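Local structure of nucleocapsid (Equine arteritis virus, 2I9F) at the interface of chains A and B. The protein forms the capsid of the virus, its capsid-forming domain pairing into dimers, and the whole protein probably binds the viral RNA. Coordinates in Å, arbitrary orientation; residue numbers count along the deposited sequence, not the author numbering. Chains: chain A/B, Nucleocapsid.

Contact 1: the interface of chains A and B. Residues chain A 33, 40, 47; chain B 13-14, 22, 25, 29, 53, 55, 63.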
ATOM      1  N   PHE A  33      -2.222  -0.510  -8.768  1.00 14.79           N
ATOM      2  CA  PHE A  33      -2.964   0.627  -9.289  1.00 14.29           C
ATOM      3  C   PHE A  33      -4.376   0.141  -9.580  1.00 15.16           C
ATOM      4  O   PHE A  33      -5.382   0.777  -9.180  1.00 13.41           O
ATOM      5  CB  PHE A  33      -2.325   1.188 -10.592  1.00 15.10           C
ATOM      6  CG  PHE A  33      -2.968   2.465 -11.059  1.00 13.82           C
ATOM      7  CD1 PHE A  33      -2.402   3.681 -10.742  1.00 10.87           C
ATOM      8  CD2 PHE A  33      -4.189   2.457 -11.747  1.00 16.14           C
ATOM      9  CE1 PHE A  33      -2.982   4.888 -11.123  1.00 11.29           C
ATOM     10  CE2 PHE A  33      -4.782   3.653 -12.165  1.00 15.98           C
ATOM     11  CZ  PHE A  33      -4.190   4.866 -11.849  1.00 15.73           C
ATOM     12  N   LEU A  40      -3.467   8.176  -5.745  1.00 14.03           N
ATOM     13  CA  LEU A  40      -3.409   8.897  -7.036  1.00 14.46           C
ATOM     14  C   LEU A  40      -3.983  10.304  -6.827  1.00 14.42           C
ATOM     15  O   LEU A  40      -5.148  10.488  -6.575  1.00 15.29           O
ATOM     16  CB  LEU A  40      -4.054   8.147  -8.217  1.00 12.20           C
ATOM     17  CG  LEU A  40      -3.965   8.925  -9.535  1.00 12.95           C
ATOM     18  CD1 LEU A  40      -2.555   8.818 -10.142  1.00  8.80           C
ATOM     19  CD2 LEU A  40      -5.023   8.498 -10.522  1.00 13.71           C
ATOM     20  N   LEU A  47      -0.451  14.312 -12.464  1.00 19.13           N
ATOM     21  CA  LEU A  47      -0.830  13.268 -11.559  1.00 16.87           C
ATOM     22  C   LEU A  47       0.419  12.859 -10.769  1.00 15.66           C
ATOM     23  O   LEU A  47       1.520  12.988 -11.268  1.00 14.59           O
ATOM     24  CB  LEU A  47      -1.352  12.064 -12.364  1.00 16.62           C
ATOM     25  CG  LEU A  47      -2.742  12.253 -12.974  1.00 15.58           C
ATOM     26  CD1 LEU A  47      -3.096  11.006 -13.814  1.00 21.72           C
ATOM     27  CD2 LEU A  47      -3.820  12.457 -11.889  1.00  7.84           C
TER
ATOM     28  N   LEU B  13      -8.284  10.082  -7.337  1.00 22.01           N
ATOM     29  CA  LEU B  13      -8.616  10.385  -8.709  1.00 22.59           C
ATOM     30  C   LEU B  13      -9.118   9.160  -9.495  1.00 22.27           C
ATOM     31  O   LEU B  13      -9.819   9.336 -10.500  1.00 23.30           O
ATOM     32  CB  LEU B  13      -7.475  11.111  -9.422  1.00 22.31           C
ATOM     33  CG  LEU B  13      -7.247  12.565  -8.932  1.00 26.51           C
ATOM     34  CD1 LEU B  13      -6.199  13.226  -9.758  1.00 24.89           C
ATOM     35  CD2 LEU B  13      -8.514  13.465  -8.916  1.00 22.60           C
ATOM     36  N   ARG B  14      -8.791   7.934  -9.062  1.00 20.46           N
ATOM     37  CA  ARG B  14      -9.357   6.771  -9.743  1.00 20.25           C
ATOM     38  C   ARG B  14     -10.892   6.681  -9.625  1.00 21.39           C
ATOM     39  O   ARG B  14     -11.529   6.105 -10.478  1.00 21.50           O
ATOM     40  CB  ARG B  14      -8.740   5.466  -9.274  1.00 19.74           C
ATOM     41  CG  ARG B  14      -7.233   5.343  -9.592  1.00 16.78           C
ATOM     42  CD  ARG B  14      -6.649   4.200  -8.903  1.00 15.12           C
ATOM     43  NE  ARG B  14      -6.196   4.639  -7.598  1.00 16.17           N
ATOM     44  CZ  ARG B  14      -5.393   3.965  -6.789  1.00 10.62           C
ATOM     45  NH1 ARG B  14      -5.080   4.486  -5.610  1.00 14.75           N
ATOM     46  NH2 ARG B  14      -4.981   2.751  -7.102  1.00 11.26           N
ATOM     47  N   ARG B  22      -8.567   4.077 -16.015  1.00 18.39           N
ATOM     48  CA  ARG B  22      -7.744   3.429 -14.993  1.00 18.92           C
ATOM     49  C   ARG B  22      -6.716   2.428 -15.614  1.00 18.84           C
ATOM     50  O   ARG B  22      -5.535   2.465 -15.263  1.00 17.57           O
ATOM     51  CB  ARG B  22      -8.623   2.732 -13.945  1.00 18.29           C
ATOM     52  CG  ARG B  22      -9.392   3.671 -12.992  1.00 19.41           C
ATOM     53  CD  ARG B  22     -10.680   2.966 -12.400  1.00 27.32           C
ATOM     54  NE  ARG B  22     -10.271   1.778 -11.669  1.00 37.30           N
ATOM     55  CZ  ARG B  22     -10.707   0.530 -11.850  1.00 39.67           C
ATOM     56  NH1 ARG B  22     -11.668   0.220 -12.743  1.00 40.41           N
ATOM     57  NH2 ARG B  22     -10.169  -0.425 -11.098  1.00 37.29           N
ATOM     58  N   LEU B  25      -3.900   4.460 -17.270  1.00 14.21           N
ATOM     59  CA  LEU B  25      -2.986   4.913 -16.188  1.00 14.88           C
ATOM     60  C   LEU B  25      -2.138   3.840 -15.505  1.00 13.67           C
ATOM     61  O   LEU B  25      -0.976   4.101 -15.190  1.00 14.62           O
ATOM     62  CB  LEU B  25      -3.739   5.754 -15.163  1.00 13.68           C
ATOM     63  CG  LEU B  25      -4.403   7.063 -15.634  1.00 15.44           C
ATOM     64  CD1 LEU B  25      -5.021   7.720 -14.425  1.00 16.09           C
ATOM     65  CD2 LEU B  25      -3.422   8.028 -16.358  1.00 11.71           C
ATOM     66  N   VAL B  29       2.048   3.839 -15.444  1.00 10.97           N
ATOM     67  CA  VAL B  29       2.873   3.638 -14.235  1.00 11.94           C
ATOM     68  C   VAL B  29       3.850   2.472 -14.458  1.00 11.78           C
ATOM     69  O   VAL B  29       4.985   2.496 -13.990  1.00 10.54           O
ATOM     70  CB  VAL B  29       1.948   3.388 -12.942  1.00 12.21           C
ATOM     71  CG1 VAL B  29       2.753   2.908 -11.755  1.00 17.31           C
ATOM     72  CG2 VAL B  29       1.244   4.709 -12.535  1.00 13.59           C
ATOM     73  N   TRP B  53       3.374  12.620 -13.622  1.00  9.76           N
ATOM     74  CA  TRP B  53       3.260  12.753 -15.064  1.00  9.67           C
ATOM     75  C   TRP B  53       1.987  13.452 -15.415  1.00 10.95           C
ATOM     76  O   TRP B  53       1.058  13.515 -14.591  1.00 12.21           O
ATOM     77  CB  TRP B  53       3.264  11.371 -15.757  1.00  8.85           C
ATOM     78  CG  TRP B  53       2.050  10.479 -15.728  1.00  8.54           C
ATOM     79  CD1 TRP B  53       1.279  10.116 -16.817  1.00  7.79           C
ATOM     80  CD2 TRP B  53       1.533   9.737 -14.615  1.00  8.39           C
ATOM     81  NE1 TRP B  53       0.317   9.231 -16.429  1.00  9.06           N
ATOM     82  CE2 TRP B  53       0.445   8.991 -15.083  1.00  9.34           C
ATOM     83  CE3 TRP B  53       1.877   9.658 -13.244  1.00  9.02           C
ATOM     84  CZ2 TRP B  53      -0.308   8.132 -14.245  1.00 10.69           C
ATOM     85  CZ3 TRP B  53       1.107   8.848 -12.400  1.00  9.66           C
ATOM     86  CH2 TRP B  53       0.043   8.073 -12.904  1.00  9.37           C
ATOM     87  N   PRO B  55      -1.102  12.900 -17.799  1.00 10.18           N
ATOM     88  CA  PRO B  55      -1.628  11.817 -18.590  1.00 11.04           C
ATOM     89  C   PRO B  55      -2.167  12.325 -19.956  1.00 12.43           C
ATOM     90  O   PRO B  55      -2.265  13.534 -20.189  1.00 12.39           O
ATOM     91  CB  PRO B  55      -2.775  11.296 -17.696  1.00 11.04           C
ATOM     92  CG  PRO B  55      -3.331  12.523 -17.126  1.00 10.86           C
ATOM     93  CD  PRO B  55      -2.055  13.303 -16.750  1.00  9.01           C
ATOM     94  N   VAL B  63      -9.007  14.846 -14.722  1.00 33.21           N
ATOM     95  CA  VAL B  63      -8.303  14.867 -13.437  1.00 34.34           C
ATOM     96  C   VAL B  63      -7.591  16.188 -13.172  1.00 35.24           C
ATOM     97  O   VAL B  63      -7.129  16.411 -12.062  1.00 36.04           O
ATOM     98  CB  VAL B  63      -7.262  13.731 -13.350  1.00 34.26           C
ATOM     99  CG1 VAL B  63      -7.899  12.391 -13.635  1.00 32.59           C
ATOM    100  CG2 VAL B  63      -6.066  13.990 -14.313  1.00 35.25           C
TER
HETATM  101  O   HOH W   1      -7.803   1.520 -10.414  1.00 31.45           O
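A:Leu47, at the start of strand 47-53, packs its isobutyl group against B:Trp53, B:Pro55, B:Leu25, B:Leu13 and the poorly ordered B:Val63. With CG anti to the carbonyl carbon (chi1 -74°) the branch points at chain B, and the two methyls meet different neighbours. CD1 reaches CG of the B:Pro55 ring at 3.7 Å and also touches both methyls of B:Leu25. CD2 turns the other way, to CD1 of B:Leu13, a tight pair. CB sits over one face of the B:Trp53 indole, offset toward the rim. The backbones of A:Leu47 and B:Trp53 form an antiparallel bridge, in which A:Leu47 N donates to B:Trp53 O at 2.7 Å and B:Trp53 N returns a bond to A:Leu47 O.

A:Phe33, near the end of helix 19-34, lays its ring between two parts of chain B. The backbone of B:Leu25 lies over the centre of one face; CD of B:Arg14 covers the opposite face nearer the rim. The ring tip CZ meets B:Leu25 CB at 3.5 Å. Between A:Phe33 and A:Leu47, A:Leu40 of strand 39-42 points CD1 at the indole CH2 of B:Trp53 and CD2 at B:Leu13 CB, while its carbonyl accepts B:Leu13 N.

The bend at chi3 (-89°) turns the guanidinium of B:Arg14 to the C-terminal end of helix 19-34 of chain A. A water 2.8 Å from A:Phe33 O links this carbonyl to B:Arg22 NE. The same oxygen accepts B:Arg14 NH2 at 2.9 Å, with the donor in the carbonyl plane on a lone pair and the oxygen 5° out of the guanidinium plane.

Contact 2: the interface of chains A and B. Residues chain A 13, 17, 25, 53, 55, 63; chain B 40-42, 46-47.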
ATOM      1  N   LEU A  13      16.621   2.406  -5.907  1.00 16.19           N
ATOM      2  CA  LEU A  13      16.701   0.952  -5.699  1.00 16.27           C
ATOM      3  C   LEU A  13      16.739   0.103  -6.963  1.00 15.68           C
ATOM      4  O   LEU A  13      17.227  -1.016  -6.944  1.00 15.93           O
ATOM      5  CB  LEU A  13      15.546   0.490  -4.788  1.00 16.02           C
ATOM      6  CG  LEU A  13      15.884   0.536  -3.307  1.00 19.48           C
ATOM      7  CD1 LEU A  13      14.716  -0.008  -2.546  1.00 22.39           C
ATOM      8  CD2 LEU A  13      17.082  -0.348  -3.027  1.00 21.66           C
ATOM      9  N   LEU A  17      18.882  -3.990  -8.835  1.00 21.94           N
ATOM     10  CA  LEU A  17      17.944  -5.093  -9.173  1.00 23.49           C
ATOM     11  C   LEU A  17      18.124  -5.546 -10.572  1.00 23.48           C
ATOM     12  O   LEU A  17      18.463  -4.745 -11.419  1.00 24.17           O
ATOM     13  CB  LEU A  17      16.476  -4.665  -9.004  1.00 24.43           C
ATOM     14  CG  LEU A  17      15.990  -4.270  -7.615  1.00 24.80           C
ATOM     15  CD1 LEU A  17      14.590  -3.708  -7.756  1.00 28.27           C
ATOM     16  CD2 LEU A  17      16.047  -5.444  -6.592  1.00 24.93           C
ATOM     17  N   LEU A  25       8.514  -6.147 -10.065  1.00 13.23           N
ATOM     18  CA  LEU A  25       8.048  -4.940  -9.375  1.00 13.76           C
ATOM     19  C   LEU A  25       7.141  -4.048 -10.231  1.00 13.55           C
ATOM     20  O   LEU A  25       6.190  -3.465  -9.717  1.00 13.12           O
ATOM     21  CB  LEU A  25       9.248  -4.171  -8.824  1.00 13.83           C
ATOM     22  CG  LEU A  25      10.188  -4.857  -7.799  1.00 11.43           C
ATOM     23  CD1 LEU A  25      11.069  -3.730  -7.263  1.00 14.84           C
ATOM     24  CD2 LEU A  25       9.374  -5.407  -6.666  1.00 10.94           C
ATOM     25  N   TRP A  53       4.901  -1.100  -0.547  1.00 12.25           N
ATOM     26  CA  TRP A  53       4.681  -2.525  -0.392  1.00 10.75           C
ATOM     27  C   TRP A  53       5.969  -3.206  -0.041  1.00  9.94           C
ATOM     28  O   TRP A  53       7.008  -2.645  -0.206  1.00  9.78           O
ATOM     29  CB  TRP A  53       4.085  -3.133  -1.656  1.00  9.51           C
ATOM     30  CG  TRP A  53       5.024  -3.383  -2.845  1.00 12.95           C
ATOM     31  CD1 TRP A  53       5.455  -4.628  -3.317  1.00  9.76           C
ATOM     32  CD2 TRP A  53       5.619  -2.407  -3.695  1.00  9.74           C
ATOM     33  NE1 TRP A  53       6.259  -4.448  -4.402  1.00 13.86           N
ATOM     34  CE2 TRP A  53       6.346  -3.110  -4.697  1.00 10.73           C
ATOM     35  CE3 TRP A  53       5.536  -0.998  -3.779  1.00  9.24           C
ATOM     36  CZ2 TRP A  53       7.029  -2.452  -5.751  1.00 10.69           C
ATOM     37  CZ3 TRP A  53       6.245  -0.335  -4.818  1.00  9.49           C
ATOM     38  CH2 TRP A  53       6.973  -1.046  -5.775  1.00 10.81           C
ATOM     39  N   PRO A  55       8.015  -6.348  -1.184  1.00 10.65           N
ATOM     40  CA  PRO A  55       8.029  -7.208  -2.326  1.00 11.04           C
ATOM     41  C   PRO A  55       8.109  -8.683  -1.922  1.00 11.91           C
ATOM     42  O   PRO A  55       8.368  -9.018  -0.745  1.00 12.34           O
ATOM     43  CB  PRO A  55       9.267  -6.726  -3.119  1.00 11.30           C
ATOM     44  CG  PRO A  55      10.178  -6.174  -2.055  1.00 10.58           C
ATOM     45  CD  PRO A  55       9.286  -5.611  -1.000  1.00 11.02           C
ATOM     46  N   VAL A  63      16.477  -6.404  -1.180  1.00 39.47           N
ATOM     47  CA  VAL A  63      16.240  -5.025  -0.717  1.00 40.62           C
ATOM     48  C   VAL A  63      16.223  -4.848   0.805  1.00 40.99           C
ATOM     49  O   VAL A  63      16.191  -3.715   1.294  1.00 41.84           O
ATOM     50  CB  VAL A  63      14.954  -4.373  -1.349  1.00 40.79           C
ATOM     51  CG1 VAL A  63      15.202  -3.990  -2.827  1.00 41.02           C
ATOM     52  CG2 VAL A  63      13.733  -5.266  -1.197  1.00 39.41           C
TER
ATOM     53  N   LEU B  40      11.991   4.865  -6.799  1.00 13.79           N
ATOM     54  CA  LEU B  40      11.774   3.642  -6.011  1.00 14.47           C
ATOM     55  C   LEU B  40      12.755   3.674  -4.853  1.00 14.73           C
ATOM     56  O   LEU B  40      14.003   3.667  -5.057  1.00 12.76           O
ATOM     57  CB  LEU B  40      12.018   2.371  -6.847  1.00 13.38           C
ATOM     58  CG  LEU B  40      11.801   1.058  -6.055  1.00 13.26           C
ATOM     59  CD1 LEU B  40      10.327   0.826  -5.873  1.00 10.84           C
ATOM     60  CD2 LEU B  40      12.362  -0.118  -6.738  1.00 11.25           C
ATOM     61  N   THR B  41      12.209   3.723  -3.647  1.00 14.72           N
ATOM     62  CA  THR B  41      13.074   3.842  -2.446  1.00 16.54           C
ATOM     63  C   THR B  41      12.679   2.727  -1.475  1.00 17.54           C
ATOM     64  O   THR B  41      11.634   2.108  -1.613  1.00 15.08           O
ATOM     65  CB  THR B  41      13.013   5.236  -1.750  1.00 16.37           C
ATOM     66  OG1 THR B  41      11.666   5.560  -1.379  1.00 13.58           O
ATOM     67  CG2 THR B  41      13.528   6.318  -2.647  1.00 16.89           C
ATOM     68  N   ALA B  42      13.553   2.437  -0.532  1.00 20.17           N
ATOM     69  CA  ALA B  42      13.229   1.437   0.457  1.00 23.57           C
ATOM     70  C   ALA B  42      13.403   1.974   1.856  1.00 26.30           C
ATOM     71  O   ALA B  42      14.339   2.734   2.137  1.00 27.06           O
ATOM     72  CB  ALA B  42      14.102   0.201   0.273  1.00 24.10           C
ATOM     73  N   GLY B  46       9.329  -1.302   3.701  1.00 27.39           N
ATOM     74  CA  GLY B  46       9.502  -2.026   2.428  1.00 22.60           C
ATOM     75  C   GLY B  46       9.846  -1.010   1.330  1.00 20.31           C
ATOM     76  O   GLY B  46      10.694  -0.140   1.532  1.00 20.25           O
ATOM     77  N   LEU B  47       9.183  -1.091   0.183  1.00 16.93           N
ATOM     78  CA  LEU B  47       9.485  -0.210  -0.963  1.00 14.84           C
ATOM     79  C   LEU B  47       8.399   0.860  -1.089  1.00 13.43           C
ATOM     80  O   LEU B  47       7.298   0.674  -0.636  1.00 10.80           O
ATOM     81  CB  LEU B  47       9.523  -1.013  -2.278  1.00 14.18           C
ATOM     82  CG  LEU B  47      10.548  -2.143  -2.381  1.00 14.35           C
ATOM     83  CD1 LEU B  47      10.430  -2.903  -3.697  1.00 13.73           C
ATOM     84  CD2 LEU B  47      11.929  -1.614  -2.199  1.00 15.54           C
TER
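B:Leu47 and A:Trp53 join the edges of their strands 47-53 by a pair of backbone hydrogen bonds, an antiparallel bridge that continues one chain's sheet into the other. B:Leu47 N donates to A:Trp53 O at 2.7 Å, and A:Trp53 N donates to B:Leu47 O at 3.0 Å. A further backbone bond ties the 3-10 helix 13-16 of chain A to strand 39-42 of chain B: A:Leu13 N donates to B:Leu40 O at 3.0 Å.

The remaining contacts are apolar and gather round the branched ends of two leucines of chain B. In B:Leu47, CG anti to the carbonyl carbon (chi1 -60°) is carried towards CD of the A:Pro55 ring. CD1 lies 3.7 Å from CG of A:Pro55 and equally near CD1 of A:Leu25, whose side chain runs across it at about a right angle. CD2 lies close to A:Leu13 CD1, though that methyl's modelled position is doubtful, with the poorly ordered A:Val63 more loosely placed beside it. CB of B:Leu47 rests over one face of the A:Trp53 indole, offset toward the rim.

B:Leu40, its CG anti to the backbone N (chi1 180°), brings CD1 to the benzo-ring atom CH2 of A:Trp53 at 3.8 Å and CD2 to A:Leu13 CB and A:Leu25 CD1. B:Ala42 also adjoins A:Leu13, but the modelled approach of their methyl carbons is too short to be reliable.

Together the strand pairing probably fixes the register of the two chains, while the leucine side chains pack against A:Leu13 of the 3-10 helix, A:Leu25 of helix 19-34 and A:Trp53, helping to hold together the dimer of the capsid-forming domain.

Contact 1 and contact 2, with C-alpha centres about 21 Å apart, are twin regions of one two-fold interface in which the chains exchange roles. Both use strands 39-42 and 47-53 of one copy against the 3-10 helix 13-16, helix 19-34, the end of strand 47-53 and helix 57-63 of the other. Contact 1 also takes in the end of helix 19-34 with its arginine contacts, contact 2 the end of strand 39-42. Each chain thus both gives and receives leucines, interlocking the dimer; the deposited assembly of four copies accords with the reported dimer-dimer arrangement.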